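Local coordinates for nitronate monooxygenase family protein (Pseudomonas aeruginosa, PDB 4QIT) that uses FMN and molecular oxygen to oxidatively denitrify alkyl nitronates, with the toxin propionate 3-nitronate as its best and presumed physiological substrate, at residues A36-A41 against L342-L347; H79-A84 against F118-T123; V109-I114 against V308-K313; L170-G175 against R214-V219. The protein carries 1 engineered substitution. All blocks are in the same frame, centred on the assembly; numbering follows the deposited sequence.

Contact 1 of 4, residues A36-A41 against L342-L347; sequences AAVSNA and LPAAEL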
loop_
_atom_site.group_PDB
_atom_site.type_symbol
_atom_site.label_atom_id
_atom_site.label_comp_id
_atom_site.label_asym_id
_atom_site.label_seq_id
_atom_site.Cartn_x
_atom_site.Cartn_y
_atom_site.Cartn_z
ATOM N N ALA A 36 1.967 -7.113 -29.212
ATOM C CA ALA A 36 1.358 -6.743 -30.485
ATOM C C ALA A 36 -0.160 -6.747 -30.394
ATOM O O ALA A 36 -0.822 -5.899 -30.994
ATOM C CB ALA A 36 1.825 -7.664 -31.584
ATOM N N ALA A 37 -0.707 -7.697 -29.645
ATOM C CA ALA A 37 -2.152 -7.777 -29.461
ATOM C C ALA A 37 -2.696 -6.520 -28.780
ATOM O O ALA A 37 -3.701 -5.943 -29.214
ATOM C CB ALA A 37 -2.526 -9.030 -28.683
ATOM N N VAL A 38 -2.019 -6.079 -27.722
ATOM C CA VAL A 38 -2.437 -4.876 -27.012
ATOM C C VAL A 38 -2.282 -3.618 -27.868
ATOM O O VAL A 38 -3.178 -2.772 -27.911
ATOM C CB VAL A 38 -1.663 -4.740 -25.687
ATOM C CG1 VAL A 38 -1.988 -3.433 -25.001
ATOM C CG2 VAL A 38 -2.001 -5.917 -24.789
ATOM N N SER A 39 -1.154 -3.496 -28.555
ATOM C CA SER A 39 -0.941 -2.364 -29.450
ATOM C C SER A 39 -1.964 -2.359 -30.591
ATOM O O SER A 39 -2.548 -1.325 -30.885
ATOM C CB SER A 39 0.486 -2.363 -29.993
ATOM O OG SER A 39 1.419 -2.048 -28.960
ATOM N N ASN A 40 -2.201 -3.511 -31.209
ATOM C CA ASN A 40 -3.231 -3.601 -32.246
ATOM C C ASN A 40 -4.613 -3.180 -31.747
ATOM O O ASN A 40 -5.373 -2.518 -32.464
ATOM C CB ASN A 40 -3.290 -5.017 -32.828
ATOM C CG ASN A 40 -2.190 -5.277 -33.848
ATOM O OD1 ASN A 40 -1.582 -4.348 -34.373
ATOM N ND2 ASN A 40 -1.933 -6.554 -34.127
ATOM N N ALA A 41 -4.939 -3.552 -30.512
ATOM C CA ALA A 41 -6.247 -3.232 -29.945
ATOM C C ALA A 41 -6.377 -1.764 -29.567
ATOM O O ALA A 41 -7.487 -1.281 -29.342
ATOM C CB ALA A 41 -6.545 -4.107 -28.756
ATOM N N LEU A 342 -8.591 -13.795 -20.711
ATOM C CA LEU A 342 -9.146 -13.406 -22.006
ATOM C C LEU A 342 -8.024 -13.210 -23.011
ATOM O O LEU A 342 -6.909 -12.885 -22.627
ATOM C CB LEU A 342 -9.900 -12.083 -21.871
ATOM C CG LEU A 342 -11.101 -11.995 -20.933
ATOM C CD1 LEU A 342 -11.509 -10.539 -20.756
ATOM C CD2 LEU A 342 -12.266 -12.788 -21.496
ATOM N N PRO A 343 -8.307 -13.408 -24.311
ATOM C CA PRO A 343 -7.361 -12.951 -25.337
ATOM C C PRO A 343 -7.049 -11.481 -25.092
ATOM O O PRO A 343 -7.948 -10.716 -24.722
ATOM C CB PRO A 343 -8.153 -13.116 -26.642
ATOM C CG PRO A 343 -9.115 -14.222 -26.344
ATOM C CD PRO A 343 -9.509 -14.035 -24.899
ATOM N N ALA A 344 -5.789 -11.097 -25.263
ATOM C CA ALA A 344 -5.361 -9.759 -24.874
ATOM C C ALA A 344 -6.112 -8.629 -25.564
ATOM O O ALA A 344 -6.419 -7.614 -24.931
ATOM C CB ALA A 344 -3.858 -9.610 -25.058
ATOM N N ALA A 345 -6.428 -8.804 -26.847
ATOM C CA ALA A 345 -7.200 -7.803 -27.568
ATOM C C ALA A 345 -8.597 -7.657 -26.957
ATOM O O ALA A 345 -9.079 -6.533 -26.774
ATOM C CB ALA A 345 -7.291 -8.162 -29.044
ATOM N N GLU A 346 -9.236 -8.780 -26.629
ATOM C CA GLU A 346 -10.527 -8.736 -25.935
ATOM C C GLU A 346 -10.404 -8.070 -24.565
ATOM O O GLU A 346 -11.269 -7.289 -24.169
ATOM C CB GLU A 346 -11.159 -10.129 -25.788
ATOM C CG GLU A 346 -12.537 -10.089 -25.095
ATOM C CD GLU A 346 -13.213 -11.453 -24.952
ATOM O OE1 GLU A 346 -12.742 -12.452 -25.550
ATOM O OE2 GLU A 346 -14.237 -11.526 -24.232
ATOM N N LEU A 347 -9.337 -8.373 -23.835
ATOM C CA LEU A 347 -9.168 -7.726 -22.541
ATOM C C LEU A 347 -9.014 -6.210 -22.703
ATOM O O LEU A 347 -9.657 -5.448 -21.984
ATOM C CB LEU A 347 -8.005 -8.337 -21.751
ATOM C CG LEU A 347 -7.711 -7.633 -20.425
ATOM C CD1 LEU A 347 -8.905 -7.697 -19.473
ATOM C CD2 LEU A 347 -6.472 -8.220 -19.758
#
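Behind the face where A37, V38 and A41 meet A344 and A345, S39 OG on the same helix is gripped by three groups, P71 O, G45 N and, more weakly, A35 O, while N40 next to it bonds to T68 OG1 and L67 O. This ties down helix 32-41, which in this TIM barrel joins strand 21-23 to strand 45-48, while its other side receives the first turn of the C-terminal helix 344-355. The side chains that meet across the contact are all apolar, four of the five being alanines. A37 CB and A344 CB butt together at 3.9 Å, and V38 CG2 comes to A344 CB at 4.1 Å. With CG1 of V38 anti to the backbone N (chi1 175°), CG2 lies beside that N and is the branch that reaches A344. V38 also packs on F248 and L348, so it sits where the helix pair meets helix 246-249. The alanines let the backbones come close: the CA atoms of A41 and A345 are 5.2 Å apart. The approaching helix is fixed at its start as well. P343 takes the N-cap position and its O accepts from L347 N at 2.9 Å, while A344 N, in the first turn, bonds to E253 OE1. The side chain of V38 is about 12 Å from the bound FMN, so the contact is packing outside the flavin site. At the end of segment 36-41, A41 CB rests against the backbone of the second helix, 3.9 Å from A345 CA and 4.1 Å from A345 CB.

Contact 2 of 4, residues H79-A84 against F118-T123; sequences HRPGQA and FLEDPT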
loop_
_atom_site.group_PDB
_atom_site.type_symbol
_atom_site.label_atom_id
_atom_site.label_comp_id
_atom_site.label_asym_id
_atom_site.label_seq_id
_atom_site.Cartn_x
_atom_site.Cartn_y
_atom_site.Cartn_z
ATOM N N HIS A 79 19.177 -0.859 -12.870
ATOM C CA HIS A 79 19.665 -0.988 -11.501
ATOM C C HIS A 79 21.150 -0.611 -11.398
ATOM O O HIS A 79 21.857 -0.535 -12.410
ATOM C CB HIS A 79 19.460 -2.427 -11.013
ATOM C CG HIS A 79 19.981 -3.467 -11.964
ATOM N ND1 HIS A 79 19.366 -3.756 -13.163
ATOM C CD2 HIS A 79 21.051 -4.291 -11.873
ATOM C CE1 HIS A 79 20.040 -4.717 -13.774
ATOM N NE2 HIS A 79 21.064 -5.058 -13.019
ATOM N N ARG A 80 21.611 -0.369 -10.172
ATOM C CA ARG A 80 23.045 -0.298 -9.907
ATOM C C ARG A 80 23.640 -1.635 -10.312
ATOM O O ARG A 80 23.122 -2.681 -9.906
ATOM C CB ARG A 80 23.298 -0.057 -8.423
ATOM C CG ARG A 80 24.768 -0.214 -8.026
ATOM C CD ARG A 80 24.970 -0.093 -6.520
ATOM N NE ARG A 80 24.069 -0.955 -5.748
ATOM C CZ ARG A 80 24.194 -2.277 -5.652
ATOM N NH1 ARG A 80 25.174 -2.908 -6.294
ATOM N NH2 ARG A 80 23.329 -2.975 -4.923
ATOM N N PRO A 81 24.708 -1.619 -11.131
ATOM C CA PRO A 81 25.314 -2.885 -11.554
ATOM C C PRO A 81 25.674 -3.770 -10.360
ATOM O O PRO A 81 26.255 -3.297 -9.379
ATOM C CB PRO A 81 26.570 -2.434 -12.305
ATOM C CG PRO A 81 26.175 -1.115 -12.889
ATOM C CD PRO A 81 25.332 -0.464 -11.798
ATOM N N GLY A 82 25.306 -5.046 -10.443
ATOM C CA GLY A 82 25.517 -5.960 -9.339
ATOM C C GLY A 82 26.994 -6.085 -9.011
ATOM O O GLY A 82 27.848 -6.080 -9.903
ATOM N N GLN A 83 27.288 -6.201 -7.726
ATOM C CA GLN A 83 28.665 -6.370 -7.274
ATOM C C GLN A 83 28.895 -7.807 -6.850
ATOM O O GLN A 83 28.328 -8.273 -5.859
ATOM C CB GLN A 83 28.979 -5.401 -6.141
ATOM C CG GLN A 83 29.159 -3.966 -6.636
ATOM C CD GLN A 83 29.345 -2.954 -5.519
ATOM O OE1 GLN A 83 29.925 -3.257 -4.472
ATOM N NE2 GLN A 83 28.850 -1.737 -5.741
ATOM N N ALA A 84 29.718 -8.510 -7.619
ATOM C CA ALA A 84 30.025 -9.901 -7.335
ATOM C C ALA A 84 30.711 -10.000 -5.977
ATOM O O ALA A 84 31.518 -9.134 -5.611
ATOM C CB ALA A 84 30.913 -10.483 -8.419
ATOM N N PHE A 118 21.332 -1.427 -17.796
ATOM C CA PHE A 118 21.520 -0.474 -18.878
ATOM C C PHE A 118 22.787 0.329 -18.603
ATOM O O PHE A 118 23.477 0.767 -19.531
ATOM C CB PHE A 118 20.300 0.449 -18.948
ATOM C CG PHE A 118 20.230 1.298 -20.196
ATOM C CD1 PHE A 118 20.014 0.716 -21.442
ATOM C CD2 PHE A 118 20.347 2.682 -20.114
ATOM C CE1 PHE A 118 19.935 1.502 -22.586
ATOM C CE2 PHE A 118 20.266 3.471 -21.258
ATOM C CZ PHE A 118 20.060 2.880 -22.490
ATOM N N LEU A 119 23.102 0.498 -17.324
ATOM C CA LEU A 119 24.279 1.263 -16.910
ATOM C C LEU A 119 25.600 0.530 -17.119
ATOM O O LEU A 119 26.665 1.144 -17.013
ATOM C CB LEU A 119 24.142 1.682 -15.447
ATOM C CG LEU A 119 22.865 2.459 -15.130
ATOM C CD1 LEU A 119 22.821 2.824 -13.667
ATOM C CD2 LEU A 119 22.765 3.710 -15.993
ATOM N N GLU A 120 25.549 -0.769 -17.407
ATOM C CA GLU A 120 26.786 -1.541 -17.572
ATOM C C GLU A 120 26.940 -2.259 -18.916
ATOM O O GLU A 120 28.002 -2.814 -19.194
ATOM C CB GLU A 120 26.957 -2.547 -16.428
ATOM C CG GLU A 120 26.010 -3.730 -16.498
ATOM C CD GLU A 120 26.014 -4.546 -15.226
ATOM O OE1 GLU A 120 24.919 -4.823 -14.687
ATOM O OE2 GLU A 120 27.104 -4.922 -14.747
ATOM N N ASP A 121 25.900 -2.259 -19.745
ATOM C CA ASP A 121 25.997 -2.876 -21.069
ATOM C C ASP A 121 25.920 -1.796 -22.140
ATOM O O ASP A 121 24.836 -1.360 -22.511
ATOM C CB ASP A 121 24.887 -3.916 -21.284
ATOM C CG ASP A 121 25.046 -4.690 -22.592
ATOM O OD1 ASP A 121 25.864 -4.290 -23.452
ATOM O OD2 ASP A 121 24.345 -5.713 -22.767
ATOM N N PRO A 122 27.083 -1.374 -22.657
ATOM C CA PRO A 122 27.154 -0.270 -23.617
ATOM C C PRO A 122 26.584 -0.601 -24.999
ATOM O O PRO A 122 26.492 0.301 -25.832
ATOM C CB PRO A 122 28.660 0.006 -23.712
ATOM C CG PRO A 122 29.303 -1.287 -23.360
ATOM C CD PRO A 122 28.418 -1.898 -22.314
ATOM N N THR A 123 26.210 -1.857 -25.241
ATOM C CA THR A 123 25.667 -2.233 -26.548
ATOM C C THR A 123 24.154 -1.993 -26.671
ATOM O O THR A 123 23.603 -2.026 -27.771
ATOM C CB THR A 123 25.986 -3.700 -26.921
ATOM O OG1 THR A 123 25.289 -4.596 -26.044
ATOM C CG2 THR A 123 27.491 -3.972 -26.843
HETATM O O HOH W 1 23.881 -6.152 -12.680
HETATM O O HOH W 2 28.487 -5.335 -12.450
#
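E120 lies against P81, the two side chains sliding past each other in opposite directions. Its CB starts the contact 3.9 Å from P81 CG. CG then stands between the backbone N and the carbonyl carbon (chi1 73°), and beyond it the chain is extended, which carries CD to 3.6 Å from P81 CB. At the tip, OE2 is 3.5 Å from that same P81 CB, so the carboxylate lies against the proline while polar groups hold its oxygens. OE1 accepts from S117 N and from a water at 2.6 Å; this water also takes the N-H of G82 at 2.9 Å and lies in the ring plane at the edge of H79, beside NE2, which is itself bonded to Y115 O. OE2 accepts from a second water at 2.7 Å, one that donates to G82 O too, and has a weak bond from N113 ND2. The carboxylate is thus linked to both backbone polar groups of G82 through solvent. Away from the carboxylate, L119 CD1 touches H79 O at 3.7 Å. In the TIM barrel the two segments are loops on either side of helix 86-101 in the chain. H79-A84 follows strand 72-77. F118-T123 is bonded through F118 to F77 of that strand and runs into helix 124-131, whose start D121 caps by accepting from T123 N.

Contact 3 of 4, residues V109-I114 against V308-K313; sequences VRLKNI and VYDATK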
loop_
_atom_site.group_PDB
_atom_site.type_symbol
_atom_site.label_atom_id
_atom_site.label_comp_id
_atom_site.label_asym_id
_atom_site.label_seq_id
_atom_site.Cartn_x
_atom_site.Cartn_y
_atom_site.Cartn_z
ATOM N N VAL A 109 27.900 -24.150 -9.390
ATOM C CA VAL A 109 29.246 -23.986 -8.816
ATOM C C VAL A 109 29.646 -22.521 -8.636
ATOM O O VAL A 109 30.595 -22.209 -7.906
ATOM C CB VAL A 109 30.324 -24.696 -9.659
ATOM C CG1 VAL A 109 30.081 -26.210 -9.667
ATOM C CG2 VAL A 109 30.351 -24.138 -11.065
ATOM N N ARG A 110 28.933 -21.628 -9.321
ATOM C CA ARG A 110 29.188 -20.196 -9.240
ATOM C C ARG A 110 27.955 -19.451 -9.726
ATOM O O ARG A 110 27.110 -20.022 -10.427
ATOM C CB ARG A 110 30.407 -19.806 -10.086
ATOM C CG ARG A 110 30.255 -20.047 -11.582
ATOM C CD ARG A 110 31.613 -20.015 -12.293
ATOM N NE ARG A 110 31.471 -20.156 -13.741
ATOM C CZ ARG A 110 31.426 -19.140 -14.598
ATOM N NH1 ARG A 110 31.537 -17.889 -14.167
ATOM N NH2 ARG A 110 31.291 -19.377 -15.896
ATOM N N LEU A 111 27.849 -18.186 -9.337
ATOM C CA LEU A 111 26.726 -17.351 -9.749
ATOM C C LEU A 111 27.208 -16.291 -10.721
ATOM O O LEU A 111 28.377 -15.896 -10.696
ATOM C CB LEU A 111 26.070 -16.696 -8.536
ATOM C CG LEU A 111 25.485 -17.664 -7.520
ATOM C CD1 LEU A 111 24.795 -16.894 -6.410
ATOM C CD2 LEU A 111 24.513 -18.625 -8.199
ATOM N N LYS A 112 26.300 -15.840 -11.578
ATOM C CA LYS A 112 26.630 -14.905 -12.645
ATOM C C LYS A 112 25.724 -13.680 -12.622
ATOM O O LYS A 112 24.606 -13.717 -12.086
ATOM C CB LYS A 112 26.505 -15.597 -14.010
ATOM C CG LYS A 112 27.337 -16.872 -14.166
ATOM C CD LYS A 112 27.090 -17.483 -15.541
ATOM C CE LYS A 112 27.735 -18.849 -15.687
ATOM N NZ LYS A 112 27.010 -19.875 -14.898
ATOM N N ASN A 113 26.212 -12.603 -13.225
ATOM C CA ASN A 113 25.460 -11.363 -13.347
ATOM C C ASN A 113 24.476 -11.485 -14.508
ATOM O O ASN A 113 24.703 -10.953 -15.596
ATOM C CB ASN A 113 26.434 -10.211 -13.576
ATOM C CG ASN A 113 25.776 -8.867 -13.495
ATOM O OD1 ASN A 113 24.622 -8.756 -13.090
ATOM N ND2 ASN A 113 26.511 -7.823 -13.870
ATOM N N ILE A 114 23.366 -12.174 -14.267
ATOM C CA ILE A 114 22.501 -12.601 -15.370
ATOM C C ILE A 114 21.689 -11.482 -16.011
ATOM O O ILE A 114 21.269 -11.595 -17.165
ATOM C CB ILE A 114 21.554 -13.723 -14.939
ATOM C CG1 ILE A 114 20.726 -13.280 -13.733
ATOM C CG2 ILE A 114 22.341 -14.972 -14.610
ATOM C CD1 ILE A 114 19.515 -14.187 -13.477
ATOM N N VAL A 308 21.546 -13.326 -6.735
ATOM C CA VAL A 308 20.574 -14.140 -6.008
ATOM C C VAL A 308 19.595 -14.820 -6.959
ATOM O O VAL A 308 19.307 -16.010 -6.814
ATOM C CB VAL A 308 19.803 -13.309 -4.963
ATOM C CG1 VAL A 308 18.747 -14.161 -4.257
ATOM C CG2 VAL A 308 20.769 -12.715 -3.954
ATOM N N TYR A 309 19.092 -14.073 -7.944
ATOM C CA TYR A 309 18.157 -14.669 -8.898
ATOM C C TYR A 309 18.790 -15.789 -9.728
ATOM O O TYR A 309 18.116 -16.745 -10.087
ATOM C CB TYR A 309 17.502 -13.607 -9.794
ATOM C CG TYR A 309 16.157 -14.057 -10.345
ATOM C CD1 TYR A 309 15.282 -14.791 -9.557
ATOM C CD2 TYR A 309 15.764 -13.743 -11.638
ATOM C CE1 TYR A 309 14.049 -15.205 -10.032
ATOM C CE2 TYR A 309 14.522 -14.159 -12.128
ATOM C CZ TYR A 309 13.674 -14.885 -11.312
ATOM O OH TYR A 309 12.442 -15.307 -11.769
ATOM N N ASP A 310 20.083 -15.683 -10.016
ATOM C CA ASP A 310 20.780 -16.752 -10.724
ATOM C C ASP A 310 20.737 -18.043 -9.900
ATOM O O ASP A 310 20.500 -19.124 -10.443
ATOM C CB ASP A 310 22.222 -16.326 -11.014
ATOM C CG ASP A 310 22.922 -17.249 -11.998
ATOM O OD1 ASP A 310 22.261 -17.757 -12.930
ATOM O OD2 ASP A 310 24.145 -17.472 -11.842
ATOM N N ALA A 311 20.935 -17.928 -8.590
ATOM C CA ALA A 311 20.865 -19.093 -7.715
ATOM C C ALA A 311 19.442 -19.662 -7.697
ATOM O O ALA A 311 19.233 -20.873 -7.819
ATOM C CB ALA A 311 21.334 -18.737 -6.291
ATOM N N THR A 312 18.465 -18.779 -7.563
ATOM C CA THR A 312 17.070 -19.191 -7.520
ATOM C C THR A 312 16.654 -19.868 -8.823
ATOM O O THR A 312 15.950 -20.886 -8.794
ATOM C CB THR A 312 16.171 -17.985 -7.222
ATOM O OG1 THR A 312 16.467 -17.499 -5.905
ATOM C CG2 THR A 312 14.687 -18.348 -7.302
ATOM N N LYS A 313 17.085 -19.318 -9.959
ATOM C CA LYS A 313 16.766 -19.933 -11.253
ATOM C C LYS A 313 17.302 -21.359 -11.353
ATOM O O LYS A 313 16.622 -22.258 -11.859
ATOM C CB LYS A 313 17.265 -19.070 -12.411
ATOM C CG LYS A 313 16.380 -17.881 -12.689
ATOM C CD LYS A 313 16.888 -17.105 -13.901
ATOM C CE LYS A 313 15.750 -16.587 -14.754
ATOM N NZ LYS A 313 16.202 -16.377 -16.166
HETATM O O HOH W 3 25.286 -19.699 -12.494
#
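D310 reaches out from helix 307-320 between K112 and I114, its side chain crossing both obliquely. Its CG is anti to the backbone N (chi1 -168°), which brings that atom toward the loop. There OD2 accepts from K112 N at 2.7 Å, the N-H pointing in at 147° from above the carboxylate plane, 36° out of it. A water donates to the same oxygen at 2.6 Å, bonds to R110 O as well and accepts from K112 NZ, so the lysine ammonium reaches the aspartate through solvent. The other oxygen, OD1, faces a methyl, I114 CG2 at 3.3 Å. From this point I114 turns its second branch over the helix: CG1 stands between the backbone N and the carbonyl carbon, and CD1 at its end meets K313 CD at 3.9 Å and, obliquely, the Y309 ring. K313 CG sits over the centre of that ring, 4.1 Å above its plane. Helix 307-320 comes after the last barrel strand, 241-244, in the chain, in a mainly helical part beside the TIM barrel, consistent with the substrate-binding part of nitronate monooxygenases, and the Y309 side chain is about 6 Å from the bound nitroethane. Next to D310 in the helix, A311 takes the two methyls of L111, with CD2 3.7 Å and CD1 3.9 Å from A311 CB. Both residues also pack on L93 of helix 86-101.

Contact 4 of 4, residues L170-G175 against R214-V219; sequences LVEAAG and RGSLPV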
loop_
_atom_site.group_PDB
_atom_site.type_symbol
_atom_site.label_atom_id
_atom_site.label_comp_id
_atom_site.label_asym_id
_atom_site.label_seq_id
_atom_site.Cartn_x
_atom_site.Cartn_y
_atom_site.Cartn_z
ATOM N N LEU A 170 13.923 12.656 -9.514
ATOM C CA LEU A 170 15.082 12.186 -10.266
ATOM C C LEU A 170 14.689 11.836 -11.701
ATOM O O LEU A 170 15.464 12.049 -12.638
ATOM C CB LEU A 170 15.739 10.990 -9.562
ATOM C CG LEU A 170 16.298 11.269 -8.163
ATOM C CD1 LEU A 170 16.815 10.001 -7.480
ATOM C CD2 LEU A 170 17.405 12.312 -8.246
ATOM N N VAL A 171 13.480 11.309 -11.882
ATOM C CA VAL A 171 12.991 11.024 -13.222
ATOM C C VAL A 171 12.834 12.321 -14.005
ATOM O O VAL A 171 13.180 12.387 -15.193
ATOM C CB VAL A 171 11.661 10.248 -13.168
ATOM C CG1 VAL A 171 11.004 10.167 -14.552
ATOM C CG2 VAL A 171 11.917 8.866 -12.618
ATOM N N GLU A 172 12.325 13.349 -13.333
ATOM C CA GLU A 172 12.172 14.660 -13.949
ATOM C C GLU A 172 13.529 15.213 -14.350
ATOM O O GLU A 172 13.690 15.717 -15.462
ATOM C CB GLU A 172 11.463 15.634 -13.002
ATOM C CG GLU A 172 10.005 15.306 -12.757
ATOM C CD GLU A 172 9.404 16.113 -11.620
ATOM O OE1 GLU A 172 8.215 15.890 -11.302
ATOM O OE2 GLU A 172 10.119 16.964 -11.041
ATOM N N ALA A 173 14.507 15.090 -13.457
ATOM C CA ALA A 173 15.851 15.610 -13.725
ATOM C C ALA A 173 16.567 14.862 -14.854
ATOM O O ALA A 173 17.463 15.408 -15.506
ATOM C CB ALA A 173 16.694 15.593 -12.454
ATOM N N ALA A 174 16.172 13.611 -15.077
ATOM C CA ALA A 174 16.729 12.794 -16.148
ATOM C C ALA A 174 16.144 13.186 -17.503
ATOM O O ALA A 174 16.649 12.779 -18.554
ATOM C CB ALA A 174 16.469 11.316 -15.866
ATOM N N GLY A 175 15.065 13.961 -17.476
ATOM C CA GLY A 175 14.461 14.457 -18.699
ATOM C C GLY A 175 13.421 13.552 -19.341
ATOM O O GLY A 175 13.067 13.751 -20.505
ATOM N N ARG A 214 1.982 17.404 -8.455
ATOM C CA ARG A 214 3.234 18.079 -8.798
ATOM C C ARG A 214 3.162 18.825 -10.135
ATOM O O ARG A 214 4.027 19.654 -10.436
ATOM C CB ARG A 214 4.389 17.076 -8.813
ATOM C CG ARG A 214 5.421 17.339 -7.738
ATOM C CD ARG A 214 6.361 16.161 -7.553
ATOM N NE ARG A 214 7.506 16.527 -6.721
ATOM C CZ ARG A 214 8.771 16.337 -7.074
ATOM N NH1 ARG A 214 9.052 15.763 -8.234
ATOM N NH2 ARG A 214 9.756 16.708 -6.264
ATOM N N GLY A 215 2.141 18.519 -10.932
ATOM C CA GLY A 215 1.863 19.242 -12.166
ATOM C C GLY A 215 2.999 19.296 -13.172
ATOM O O GLY A 215 3.060 20.213 -13.998
ATOM N N SER A 216 3.902 18.324 -13.102
ATOM C CA SER A 216 5.043 18.275 -14.010
ATOM C C SER A 216 4.855 17.207 -15.079
ATOM O O SER A 216 4.165 17.431 -16.078
ATOM C CB SER A 216 6.330 18.018 -13.231
ATOM O OG SER A 216 6.118 17.042 -12.228
ATOM N N LEU A 217 5.464 16.043 -14.863
ATOM C CA LEU A 217 5.379 14.950 -15.824
ATOM C C LEU A 217 4.021 14.270 -15.809
ATOM O O LEU A 217 3.392 14.147 -14.751
ATOM C CB LEU A 217 6.451 13.893 -15.550
ATOM C CG LEU A 217 7.897 14.300 -15.814
ATOM C CD1 LEU A 217 8.822 13.104 -15.683
ATOM C CD2 LEU A 217 8.021 14.915 -17.186
ATOM N N PRO A 218 3.578 13.807 -16.984
ATOM C CA PRO A 218 2.426 12.905 -17.038
ATOM C C PRO A 218 2.705 11.695 -16.154
ATOM O O PRO A 218 3.822 11.172 -16.152
ATOM C CB PRO A 218 2.383 12.478 -18.508
ATOM C CG PRO A 218 3.082 13.586 -19.243
ATOM C CD PRO A 218 4.153 14.058 -18.318
ATOM N N VAL A 219 1.695 11.270 -15.405
ATOM C CA VAL A 219 1.828 10.177 -14.454
ATOM C C VAL A 219 1.079 8.955 -14.961
ATOM O O VAL A 219 -0.121 9.028 -15.226
ATOM C CB VAL A 219 1.263 10.574 -13.079
ATOM C CG1 VAL A 219 1.373 9.401 -12.091
ATOM C CG2 VAL A 219 1.995 11.783 -12.532
#
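E172 OE1 is gripped from two directions by the loop R214-V219. S216 OG donates to it at 2.6 Å, coming from above the carboxylate, 53° out of its plane. R214 NH1 adds a salt bridge at 3.2 Å, though as a hydrogen bond it is weak, bent to 125°; the same nitrogen lies equally close to OE2. Carboxylate and guanidinium planes are only 25° apart, and the bridge would be expected to offset the charge of the glutamate. Beneath these polar tips the aliphatic part of E172 slides past L217 in the opposite direction, its CG 3.8 Å from L217 CG. One step deeper, V171 CG1 meets L217 CD1 at 3.8 Å, and V171 itself packs on V179 of strand 178-182. Just past the glutamate the helix closes in a Schellman motif, with G175 at positive phi and its N bonded to E172 O at 3.0 Å. Helix 165-173 leads into strand 178-182 and helix 204-212 into its parallel neighbour 219-222, so this is a meeting of two successive alpha-to-beta turns, at the strand-entry end of a TIM barrel.

How the contacts relate
Of the four, contact 1 closes the longest loop, from helix 32-41 to the C-terminal helix 344-355, and the other three are nested within it. Contacts 2 and 3 interleave along the sequence, centres 15 Å apart, and meet where E120 OE2 approaches N113 ND2; they tie the long loop between helices 86-101 and 124-131 to the loop after strand 72-77 and to helix 307-320. Contact 4 follows contact 2 and is nested in contact 3, 35 Å from it between centres. Contact 1 packs two outer helices, contact 4 joins a helix end to the loop entering a strand, and contacts 2 and 3 come within about 9 and 6 Å of the nitroethane at their closest side chains.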